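Local coordinates for HpcE (Thermus thermophilus, PDB 1WZO), which probably catalyses the isomerisation of a 2-hydroxyhepta-2,4-diene-1,7-dioate-type substrate, as a member of the fumarylacetoacetate hydrolase family, at residues B[36-40]-B[78-82]; B[44-50]-B[69-75]; B[81-87]-B[239-245]; B[92-96]-B[219-223]. All coordinates share one frame; numbering follows the deposited sequence.

Contact 1 of 4, residues B[36-40]-B[78-82]; sequences TWLLP and LLPHK
Leu39 and Pro80 are the closest backbone pair, their CA atoms 4.9 Å apart, and from there the two chains diverge until Trp37 and His81 stand 6.1 Å apart, CA to CA. Direct backbone hydrogen bonds are replaced by water on this seam. One water donates to both Trp37 O and His81 O; a second donates to Leu38 O and accepts from His81 N. Trp37 and His81 point the same way, and their rings form a T-shaped (edge-to-face) pair: His81 CD2 sits over one face of the indole, 3.8 Å from Trp37 CD2, with the planes 81° apart. With CG of His81 anti to its own backbone N (chi1 173°), the imidazole is sent out in the same direction as the indole and stands edge-on, CD2 toward the indole face. Lys82 CG approaches obliquely at Trp37 CD1, while its ammonium continues to a salt bridge with Glu239. The two segments follow short strands that pair with different partners, 36-37 with strand 2-8 and 78-79 with strand 152-159, so the contact joins the N-terminal strands around 2-8 to strand 152-159 of the fumarylacetoacetate hydrolase fold. Pro80 CB fills the middle, 3.6 Å from Trp37 O and equally near Leu38 C. Beyond it the two methyls of Leu39 divide their work: CD1 rests on Leu78 CB at 3.9 Å, the side chains crossing at about a right angle, and CD2 lies 3.6 Å from Leu79 O. Leu7 of the second subunit packs on Leu38, and Gly10 of that subunit on Pro80.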
# COMPACT_ATOMS: atom_id res chain seq x y z
N THR B 36 -6.19 -17.56 13.40
CA THR B 36 -4.86 -17.05 13.67
C THR B 36 -4.98 -15.54 13.81
O THR B 36 -5.38 -14.85 12.87
CB THR B 36 -3.89 -17.37 12.52
OG1 THR B 36 -3.81 -18.79 12.36
CG2 THR B 36 -2.51 -16.81 12.81
N TRP B 37 -4.67 -15.03 15.00
CA TRP B 37 -4.75 -13.59 15.25
C TRP B 37 -3.72 -12.83 14.43
O TRP B 37 -2.61 -13.31 14.20
CB TRP B 37 -4.52 -13.28 16.73
CG TRP B 37 -5.59 -13.76 17.65
CD1 TRP B 37 -5.68 -15.00 18.22
CD2 TRP B 37 -6.71 -13.01 18.11
NE1 TRP B 37 -6.80 -15.06 19.03
CE2 TRP B 37 -7.45 -13.85 18.98
CE3 TRP B 37 -7.17 -11.70 17.89
CZ2 TRP B 37 -8.62 -13.43 19.62
CZ3 TRP B 37 -8.34 -11.29 18.53
CH2 TRP B 37 -9.05 -12.15 19.38
N LEU B 38 -4.11 -11.64 13.99
CA LEU B 38 -3.22 -10.77 13.23
C LEU B 38 -3.24 -9.43 13.95
O LEU B 38 -3.90 -9.28 14.97
CB LEU B 38 -3.75 -10.59 11.80
CG LEU B 38 -3.96 -11.84 10.95
CD1 LEU B 38 -4.62 -11.46 9.63
CD2 LEU B 38 -2.62 -12.52 10.69
N LEU B 39 -2.50 -8.46 13.42
CA LEU B 39 -2.50 -7.13 14.00
C LEU B 39 -3.90 -6.58 13.73
O LEU B 39 -4.48 -6.82 12.67
CB LEU B 39 -1.44 -6.25 13.32
CG LEU B 39 0.02 -6.67 13.50
CD1 LEU B 39 0.91 -5.82 12.59
CD2 LEU B 39 0.42 -6.51 14.96
N PRO B 40 -4.48 -5.84 14.69
CA PRO B 40 -5.82 -5.28 14.51
C PRO B 40 -5.94 -4.27 13.37
O PRO B 40 -7.04 -3.94 12.94
CB PRO B 40 -6.15 -4.68 15.88
CG PRO B 40 -4.80 -4.37 16.45
CD PRO B 40 -3.99 -5.58 16.06
N LEU B 78 6.75 -5.29 14.79
CA LEU B 78 5.36 -5.66 15.05
C LEU B 78 5.09 -7.15 15.10
O LEU B 78 5.58 -7.92 14.26
CB LEU B 78 4.44 -4.99 14.03
CG LEU B 78 4.28 -3.47 14.17
CD1 LEU B 78 3.71 -2.89 12.88
CD2 LEU B 78 3.39 -3.15 15.37
N LEU B 79 4.31 -7.56 16.09
CA LEU B 79 3.96 -8.96 16.27
C LEU B 79 2.52 -9.04 16.78
O LEU B 79 2.12 -8.28 17.65
CB LEU B 79 4.90 -9.60 17.30
CG LEU B 79 4.78 -11.11 17.49
CD1 LEU B 79 5.36 -11.84 16.27
CD2 LEU B 79 5.53 -11.52 18.76
N PRO B 80 1.73 -9.98 16.24
CA PRO B 80 0.34 -10.09 16.70
C PRO B 80 0.19 -10.86 18.01
O PRO B 80 1.12 -11.54 18.47
CB PRO B 80 -0.33 -10.82 15.55
CG PRO B 80 0.74 -11.79 15.14
CD PRO B 80 1.99 -10.91 15.13
N HIS B 81 -1.00 -10.75 18.58
CA HIS B 81 -1.36 -11.45 19.80
C HIS B 81 -1.10 -12.93 19.49
O HIS B 81 -1.42 -13.41 18.40
CB HIS B 81 -2.86 -11.21 20.07
CG HIS B 81 -3.42 -12.01 21.20
ND1 HIS B 81 -2.87 -12.02 22.46
CD2 HIS B 81 -4.53 -12.78 21.27
CE1 HIS B 81 -3.61 -12.77 23.26
NE2 HIS B 81 -4.62 -13.25 22.56
N LYS B 82 -0.49 -13.63 20.44
CA LYS B 82 -0.16 -15.06 20.30
C LYS B 82 1.12 -15.32 19.49
O LYS B 82 1.59 -16.46 19.44
CB LYS B 82 -1.33 -15.82 19.67
CG LYS B 82 -2.62 -15.80 20.48
CD LYS B 82 -2.42 -16.44 21.84
CE LYS B 82 -3.74 -16.54 22.60
NZ LYS B 82 -3.56 -17.13 23.96
O HOH W 1 -1.02 -14.92 15.99
O HOH W 2 -2.59 -8.61 17.68

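Contact 2 of 4, residues B[44-50]-B[69-75]; sequences GKILGVA and ALFWKPN
An antiparallel two-strand pairing within the fumarylacetoacetate hydrolase fold joins strands 46-50 and 69-73, whose local axes make 141° and approach to 4.5 Å. Gly48 and Phe71 are its regular hydrogen-bonded pair: Gly48 N gives to Phe71 O at 2.8 Å, and Phe71 N returns a bond to Gly48 O at 3.0 Å. The same two residues make a CH-pi contact, Gly48 CA standing over one face of the phenyl ring, 3.9 Å from its centroid. Phe71 takes the conformation with CG between its backbone N and carbonyl carbon (chi1 66°), which folds the ring back across the glycine; a CB on Gly48 would collide with Phe71 CZ. Ala50 N meets that ring at its edge. Among the residues of the other face, Val49 CG2 and Leu70 CD2 lie alongside each other 3.9 Å apart. Past the last strand pair, Asn75 ND2 donates to Gly44 O at 2.9 Å, the acceptor lying within the amide plane and the bond running nearly along the C=O axis, while Ile46 CD1 packs 3.4 Å from the same ND2. A water accepts from Ile46 N and donates to Lys73 O. Strand 210-212 runs parallel to 46-50 on its other side, helix 192-200 covers Val49 and Leu70, helix 143-146 reaches Phe71 and Trp72, and Trp72 stacks on Trp72 of the third subunit.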
# COMPACT_ATOMS: atom_id res chain seq x y z
N GLY B 44 1.15 2.74 10.67
CA GLY B 44 1.97 3.57 9.81
C GLY B 44 3.24 3.66 10.64
O GLY B 44 3.79 2.62 11.01
N LYS B 45 3.70 4.86 10.95
CA LYS B 45 4.90 5.00 11.76
C LYS B 45 4.56 4.92 13.24
O LYS B 45 3.48 5.33 13.67
CB LYS B 45 5.62 6.32 11.45
CG LYS B 45 4.75 7.57 11.48
CD LYS B 45 5.59 8.81 11.18
CE LYS B 45 4.74 10.09 11.10
NZ LYS B 45 3.75 10.04 9.98
N ILE B 46 5.50 4.39 14.01
CA ILE B 46 5.34 4.19 15.44
C ILE B 46 6.41 4.93 16.24
O ILE B 46 7.61 4.70 16.03
CB ILE B 46 5.46 2.69 15.78
CG1 ILE B 46 4.51 1.87 14.89
CG2 ILE B 46 5.16 2.46 17.26
CD1 ILE B 46 4.82 0.37 14.87
N LEU B 47 5.97 5.80 17.14
CA LEU B 47 6.89 6.53 18.00
C LEU B 47 6.61 6.19 19.45
O LEU B 47 5.45 6.03 19.84
CB LEU B 47 6.74 8.04 17.84
CG LEU B 47 7.12 8.67 16.50
CD1 LEU B 47 5.94 8.57 15.55
CD2 LEU B 47 7.49 10.14 16.71
N GLY B 48 7.66 6.08 20.25
CA GLY B 48 7.50 5.78 21.66
C GLY B 48 8.12 6.91 22.46
O GLY B 48 8.81 7.76 21.90
N VAL B 49 7.87 6.93 23.77
CA VAL B 49 8.43 7.97 24.62
C VAL B 49 9.13 7.26 25.77
O VAL B 49 8.55 6.39 26.41
CB VAL B 49 7.34 8.89 25.20
CG1 VAL B 49 7.96 10.09 25.89
CG2 VAL B 49 6.42 9.35 24.08
N ALA B 50 10.38 7.62 26.01
CA ALA B 50 11.14 7.00 27.09
C ALA B 50 10.97 7.84 28.35
O ALA B 50 10.65 9.02 28.28
CB ALA B 50 12.62 6.92 26.71
N ALA B 69 11.21 12.36 25.42
CA ALA B 69 12.34 11.64 24.84
C ALA B 69 11.77 10.61 23.85
O ALA B 69 11.56 9.45 24.20
CB ALA B 69 13.13 10.94 25.93
N LEU B 70 11.54 11.06 22.62
CA LEU B 70 10.96 10.23 21.58
C LEU B 70 11.92 9.26 20.89
O LEU B 70 13.10 9.56 20.71
CB LEU B 70 10.34 11.12 20.50
CG LEU B 70 9.35 12.23 20.87
CD1 LEU B 70 9.10 13.09 19.64
CD2 LEU B 70 8.05 11.62 21.36
N PHE B 71 11.39 8.10 20.50
CA PHE B 71 12.17 7.10 19.78
C PHE B 71 11.26 6.34 18.82
O PHE B 71 10.04 6.41 18.91
CB PHE B 71 12.88 6.12 20.72
CG PHE B 71 11.96 5.24 21.51
CD1 PHE B 71 11.46 5.65 22.74
CD2 PHE B 71 11.62 3.98 21.03
CE1 PHE B 71 10.63 4.82 23.48
CE2 PHE B 71 10.78 3.14 21.77
CZ PHE B 71 10.29 3.57 23.00
N TRP B 72 11.89 5.61 17.91
CA TRP B 72 11.17 4.87 16.88
C TRP B 72 11.16 3.36 17.05
O TRP B 72 12.08 2.78 17.61
CB TRP B 72 11.81 5.23 15.53
CG TRP B 72 11.40 4.40 14.34
CD1 TRP B 72 10.19 4.40 13.72
CD2 TRP B 72 12.25 3.55 13.57
NE1 TRP B 72 10.24 3.60 12.60
CE2 TRP B 72 11.49 3.07 12.49
CE3 TRP B 72 13.59 3.14 13.69
CZ2 TRP B 72 12.02 2.21 11.52
CZ3 TRP B 72 14.12 2.29 12.73
CH2 TRP B 72 13.34 1.83 11.66
N LYS B 73 10.08 2.73 16.59
CA LYS B 73 9.95 1.27 16.60
C LYS B 73 9.59 0.93 15.15
O LYS B 73 8.57 1.40 14.63
CB LYS B 73 8.84 0.78 17.54
CG LYS B 73 9.12 0.94 19.03
CD LYS B 73 10.10 -0.11 19.61
CE LYS B 73 9.46 -1.49 19.81
NZ LYS B 73 10.23 -2.35 20.78
N PRO B 74 10.42 0.12 14.47
CA PRO B 74 10.17 -0.26 13.08
C PRO B 74 8.96 -1.17 12.94
O PRO B 74 8.64 -1.93 13.85
CB PRO B 74 11.46 -0.97 12.67
CG PRO B 74 11.90 -1.60 13.94
CD PRO B 74 11.66 -0.51 14.97
N ASN B 75 8.28 -1.10 11.80
CA ASN B 75 7.12 -1.94 11.57
C ASN B 75 7.53 -3.41 11.61
O ASN B 75 6.70 -4.28 11.89
CB ASN B 75 6.46 -1.59 10.23
CG ASN B 75 5.67 -0.28 10.29
OD1 ASN B 75 5.30 0.28 9.25
ND2 ASN B 75 5.41 0.21 11.49
O HOH W 3 7.25 2.37 12.52
O HOH W 4 10.42 11.63 28.06

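Contact 3 of 4, residues B[81-87]-B[239-245]; sequences HKGVVLY and ENPIEEE
The His81 imidazole carries Lys82 CG over one face and takes Glu239 N at its edge, 2° out of the ring plane. That bond, from Glu239 N to His81 ND1 at 2.9 Å, is nearly straight (177°) and makes ND1 the acceptor; NE2 is hydrogen-bonded to a bound glycerol, probably from the crystallisation liquor. Were His81 replaced by an alanine, Glu239 N would probably lose this acceptor and a gap open beside Glu239 CB, which now lies against CE1. The Tyr87 ring has Ile242 CG2 at its edge; the same methyl is 3.7 Å from Tyr87 CB. Lys82 grips Glu239 twice: its N donates to Glu239 O, and NZ forms a salt bridge to OE2 at 2.7 Å, coming from above the carboxylate plane. Glu239 has CG anti to its N (chi1 174°) and an extended chain, which carries OE2 out to that ammonium. Asn240 ND2 donates to Gly83 O at 2.8 Å, the oxygen lying in the amide plane. Val84 CG1 lies 3.6 Å from both CB and CD of Glu243. From Val85 the chains become parallel strands, with Val85 N bonded to Pro241 O, Glu243 N to Val85 O, and Tyr87 N to Glu243 O (2.7 Å). Glu243 OE1 is paired with Lys9 of the second subunit. Strand 85-87 borders, within this chain, a five-strand mixed sheet; strand 237-244 lies next to it, followed by antiparallel 227-232, whose Met228 touches Val85 and Ile242.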
# COMPACT_ATOMS: atom_id res chain seq x y z
N HIS B 81 -1.00 -10.75 18.58
CA HIS B 81 -1.36 -11.45 19.80
C HIS B 81 -1.10 -12.93 19.49
O HIS B 81 -1.42 -13.41 18.40
CB HIS B 81 -2.86 -11.21 20.07
CG HIS B 81 -3.42 -12.01 21.20
ND1 HIS B 81 -2.87 -12.02 22.46
CD2 HIS B 81 -4.53 -12.78 21.27
CE1 HIS B 81 -3.61 -12.77 23.26
NE2 HIS B 81 -4.62 -13.25 22.56
N LYS B 82 -0.49 -13.63 20.44
CA LYS B 82 -0.16 -15.06 20.30
C LYS B 82 1.12 -15.32 19.49
O LYS B 82 1.59 -16.46 19.44
CB LYS B 82 -1.33 -15.82 19.67
CG LYS B 82 -2.62 -15.80 20.48
CD LYS B 82 -2.42 -16.44 21.84
CE LYS B 82 -3.74 -16.54 22.60
NZ LYS B 82 -3.56 -17.13 23.96
N GLY B 83 1.66 -14.29 18.85
CA GLY B 83 2.89 -14.47 18.08
C GLY B 83 4.06 -14.75 19.01
O GLY B 83 4.01 -14.42 20.20
N VAL B 84 5.12 -15.36 18.48
CA VAL B 84 6.29 -15.70 19.28
C VAL B 84 7.39 -14.64 19.26
O VAL B 84 7.89 -14.27 18.19
CB VAL B 84 6.90 -17.05 18.82
CG1 VAL B 84 8.15 -17.36 19.62
CG2 VAL B 84 5.88 -18.17 18.97
N VAL B 85 7.77 -14.16 20.44
CA VAL B 85 8.84 -13.17 20.55
C VAL B 85 10.17 -13.91 20.53
O VAL B 85 10.33 -14.92 21.24
CB VAL B 85 8.73 -12.36 21.86
CG1 VAL B 85 10.00 -11.51 22.07
CG2 VAL B 85 7.50 -11.46 21.81
N LEU B 86 11.11 -13.43 19.73
CA LEU B 86 12.41 -14.07 19.64
C LEU B 86 13.40 -13.42 20.59
O LEU B 86 13.64 -12.21 20.54
CB LEU B 86 12.93 -14.00 18.20
CG LEU B 86 12.01 -14.68 17.18
CD1 LEU B 86 12.49 -14.40 15.77
CD2 LEU B 86 11.95 -16.17 17.44
N TYR B 87 13.98 -14.23 21.48
CA TYR B 87 14.94 -13.75 22.46
C TYR B 87 16.33 -13.66 21.80
O TYR B 87 16.81 -14.63 21.23
CB TYR B 87 14.96 -14.71 23.65
CG TYR B 87 15.76 -14.23 24.84
CD1 TYR B 87 17.15 -14.34 24.86
CD2 TYR B 87 15.12 -13.70 25.96
CE1 TYR B 87 17.88 -13.93 25.97
CE2 TYR B 87 15.84 -13.28 27.08
CZ TYR B 87 17.22 -13.40 27.08
OH TYR B 87 17.95 -13.02 28.18
N GLU B 239 -1.12 -11.63 24.73
CA GLU B 239 -0.25 -12.70 25.19
C GLU B 239 0.77 -13.21 24.17
O GLU B 239 0.41 -13.52 23.03
CB GLU B 239 -1.11 -13.86 25.69
CG GLU B 239 -0.33 -15.09 26.07
CD GLU B 239 -1.24 -16.22 26.51
OE1 GLU B 239 -1.70 -16.18 27.67
OE2 GLU B 239 -1.51 -17.12 25.69
N ASN B 240 2.02 -13.30 24.60
CA ASN B 240 3.08 -13.78 23.73
C ASN B 240 4.15 -14.60 24.44
O ASN B 240 4.69 -14.19 25.47
CB ASN B 240 3.80 -12.62 23.01
CG ASN B 240 2.85 -11.74 22.25
OD1 ASN B 240 2.32 -10.77 22.79
ND2 ASN B 240 2.63 -12.06 20.98
N PRO B 241 4.45 -15.78 23.89
CA PRO B 241 5.48 -16.63 24.49
C PRO B 241 6.82 -16.18 23.90
O PRO B 241 6.85 -15.48 22.88
CB PRO B 241 5.07 -18.03 24.06
CG PRO B 241 4.46 -17.79 22.72
CD PRO B 241 3.64 -16.54 22.92
N ILE B 242 7.91 -16.59 24.53
CA ILE B 242 9.25 -16.24 24.08
C ILE B 242 10.05 -17.49 23.74
O ILE B 242 10.00 -18.48 24.47
CB ILE B 242 10.02 -15.48 25.17
CG1 ILE B 242 9.21 -14.26 25.62
CG2 ILE B 242 11.39 -15.07 24.65
CD1 ILE B 242 9.81 -13.56 26.81
N GLU B 243 10.77 -17.44 22.62
CA GLU B 243 11.60 -18.56 22.17
C GLU B 243 12.97 -18.00 21.80
O GLU B 243 13.09 -16.82 21.49
CB GLU B 243 10.98 -19.23 20.94
CG GLU B 243 9.86 -20.21 21.21
CD GLU B 243 9.28 -20.78 19.92
OE1 GLU B 243 10.00 -20.77 18.90
OE2 GLU B 243 8.12 -21.24 19.92
N GLU B 244 13.99 -18.84 21.85
CA GLU B 244 15.33 -18.41 21.49
C GLU B 244 15.45 -18.37 19.97
O GLU B 244 14.77 -19.11 19.27
CB GLU B 244 16.37 -19.35 22.06
CG GLU B 244 16.41 -19.39 23.57
CD GLU B 244 17.82 -19.39 24.11
OE1 GLU B 244 18.54 -18.40 23.87
OE2 GLU B 244 18.21 -20.39 24.76
N GLU B 245 16.33 -17.51 19.47
CA GLU B 245 16.53 -17.40 18.04
C GLU B 245 17.10 -18.72 17.53
O GLU B 245 17.70 -19.48 18.30
CB GLU B 245 17.50 -16.26 17.72
CG GLU B 245 17.08 -14.93 18.29
CD GLU B 245 18.00 -13.79 17.88
OE1 GLU B 245 19.23 -13.91 18.08
OE2 GLU B 245 17.48 -12.78 17.37
O HOH W 5 18.16 -16.83 21.76

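Contact 4 of 4, residues B[92-96]-B[219-223]; sequences RFVHY and ISQVR
Ser220 meets Tyr96 and His95 at once. Its CB lies over one face of the Tyr96 ring, 3.5 Å from the centroid and 15° off the normal, a CH-pi contact, while OG is bonded to His95 ND1 at 3.0 Å from the edge of the imidazole. Tyr96 reaches this place because CG falls between its backbone N and carbonyl carbon (chi1 70°), which turns the ring back over the serine. The ring edge holds Val222 CG1, 3.7 Å from Tyr96 CD2. A leucine in place of Tyr96 would probably leave Ser220 CB without its aromatic face and Gln181 without the hydroxyl that now bonds to it. His95 has a second neighbour, Gln221: CB makes a CH-pi contact over the imidazole, 4.1 Å from its centroid, and the ring and amide planes are 21° apart. Val94 CG1 and Val222 CG2 pack at 4.0 Å, crossing at about a right angle.

Two backbone bonds set the chains that carry these side chains: Tyr96 N donates to Ser220 O (3.0 Å) and Val222 N to Val94 O (2.9 Å), on either side of the non-hydrogen-bonded pair His95 and Gln221. One water accepts from Val94 N and Gln221 NE2 and donates to Val222 O; another joins Tyr96 O to Ser220 OG. Farther out, Arg180 bonds Ile219 O and Gln221 O, strand 120-131 runs antiparallel beside 94-104, and Met228 touches Tyr96 and Val222. Gly218 O is a weak further partner of OG. Held by OG at ND1 and covered by Gln221 CB on one face, the His95 imidazole is probably limited in its rotation.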
# COMPACT_ATOMS: atom_id res chain seq x y z
N ARG B 92 21.42 -11.08 28.09
CA ARG B 92 21.23 -11.38 29.50
C ARG B 92 20.09 -10.60 30.14
O ARG B 92 19.46 -11.10 31.08
CB ARG B 92 22.51 -11.10 30.29
CG ARG B 92 23.52 -12.23 30.28
CD ARG B 92 24.55 -12.02 31.39
NE ARG B 92 25.43 -10.90 31.11
CZ ARG B 92 26.03 -10.16 32.04
NH1 ARG B 92 25.84 -10.42 33.32
NH2 ARG B 92 26.83 -9.17 31.67
N PHE B 93 19.83 -9.40 29.65
CA PHE B 93 18.79 -8.55 30.24
C PHE B 93 17.72 -8.06 29.26
O PHE B 93 17.80 -6.94 28.76
CB PHE B 93 19.43 -7.33 30.91
CG PHE B 93 20.64 -7.66 31.75
CD1 PHE B 93 21.92 -7.53 31.23
CD2 PHE B 93 20.49 -8.10 33.06
CE1 PHE B 93 23.04 -7.83 32.01
CE2 PHE B 93 21.60 -8.41 33.85
CZ PHE B 93 22.88 -8.28 33.32
N VAL B 94 16.71 -8.89 29.02
CA VAL B 94 15.59 -8.55 28.13
C VAL B 94 14.36 -8.28 29.00
O VAL B 94 14.05 -9.07 29.89
CB VAL B 94 15.28 -9.69 27.15
CG1 VAL B 94 14.08 -9.33 26.28
CG2 VAL B 94 16.50 -9.96 26.28
N HIS B 95 13.68 -7.17 28.74
CA HIS B 95 12.51 -6.77 29.52
C HIS B 95 11.28 -6.46 28.68
O HIS B 95 11.39 -5.95 27.55
CB HIS B 95 12.84 -5.51 30.32
CG HIS B 95 13.91 -5.70 31.35
ND1 HIS B 95 13.64 -5.79 32.70
CD2 HIS B 95 15.25 -5.82 31.23
CE1 HIS B 95 14.77 -5.96 33.36
NE2 HIS B 95 15.76 -5.98 32.49
N TYR B 96 10.11 -6.76 29.23
CA TYR B 96 8.86 -6.44 28.55
C TYR B 96 8.55 -5.03 29.04
O TYR B 96 9.14 -4.57 30.01
CB TYR B 96 7.73 -7.40 28.96
CG TYR B 96 7.24 -7.21 30.40
CD1 TYR B 96 6.53 -6.07 30.77
CD2 TYR B 96 7.56 -8.14 31.39
CE1 TYR B 96 6.16 -5.84 32.10
CE2 TYR B 96 7.19 -7.93 32.73
CZ TYR B 96 6.50 -6.78 33.07
OH TYR B 96 6.17 -6.53 34.39
N ILE B 219 9.48 -5.15 37.91
CA ILE B 219 10.21 -6.40 37.77
C ILE B 219 9.77 -6.97 36.43
O ILE B 219 8.89 -7.83 36.35
CB ILE B 219 9.85 -7.38 38.91
CG1 ILE B 219 10.02 -6.68 40.26
CG2 ILE B 219 10.74 -8.62 38.85
CD1 ILE B 219 11.43 -6.14 40.50
N SER B 220 10.41 -6.49 35.36
CA SER B 220 10.04 -6.87 34.01
C SER B 220 10.98 -7.76 33.19
O SER B 220 10.80 -7.89 31.97
CB SER B 220 9.77 -5.60 33.22
OG SER B 220 10.87 -4.71 33.34
N GLN B 221 11.96 -8.38 33.82
CA GLN B 221 12.88 -9.23 33.07
C GLN B 221 12.21 -10.54 32.65
O GLN B 221 11.49 -11.17 33.43
CB GLN B 221 14.14 -9.53 33.89
CG GLN B 221 15.06 -10.55 33.24
CD GLN B 221 16.47 -10.51 33.82
OE1 GLN B 221 16.66 -10.19 34.99
NE2 GLN B 221 17.45 -10.85 33.00
N VAL B 222 12.44 -10.93 31.40
CA VAL B 222 11.85 -12.15 30.87
C VAL B 222 12.91 -13.05 30.25
O VAL B 222 13.99 -12.59 29.90
CB VAL B 222 10.77 -11.82 29.82
CG1 VAL B 222 9.59 -11.14 30.49
CG2 VAL B 222 11.35 -10.91 28.74
N ARG B 223 12.59 -14.33 30.13
CA ARG B 223 13.54 -15.29 29.58
C ARG B 223 12.87 -16.27 28.61
O ARG B 223 11.64 -16.36 28.55
CB ARG B 223 14.19 -16.07 30.73
CG ARG B 223 14.85 -15.18 31.76
CD ARG B 223 15.44 -16.00 32.90
NE ARG B 223 16.10 -15.16 33.90
CZ ARG B 223 15.47 -14.28 34.67
NH1 ARG B 223 14.15 -14.10 34.56
NH2 ARG B 223 16.16 -13.56 35.54
O HOH W 6 16.63 -11.48 30.38
O HOH W 7 9.32 -2.61 32.16

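How the contacts relate
Contact 2 is the most buried; contacts 1, 3 and 4 are partly buried, contact 4 lying farthest out, its centre about 17 Å from that of the chain. Contacts 1 and 3 both touch the second subunit, contacts 2 and 3 the third, and no other chain of the assembly touches contact 4. Contacts 1 and 3 share His81 and Lys82, so one imidazole serves an aromatic pair in the former and accepts a backbone N-H in the latter. Leu78 CD2 links contact 1 to contact 2 by touching Ile46 CD1 at 3.8 Å, and Tyr87 of contact 3 packs on Val94 of contact 4. Contacts 2 and 3 rely on regular strand bonding, antiparallel and parallel respectively, contact 1 on water bridges and rings, contact 4 on both.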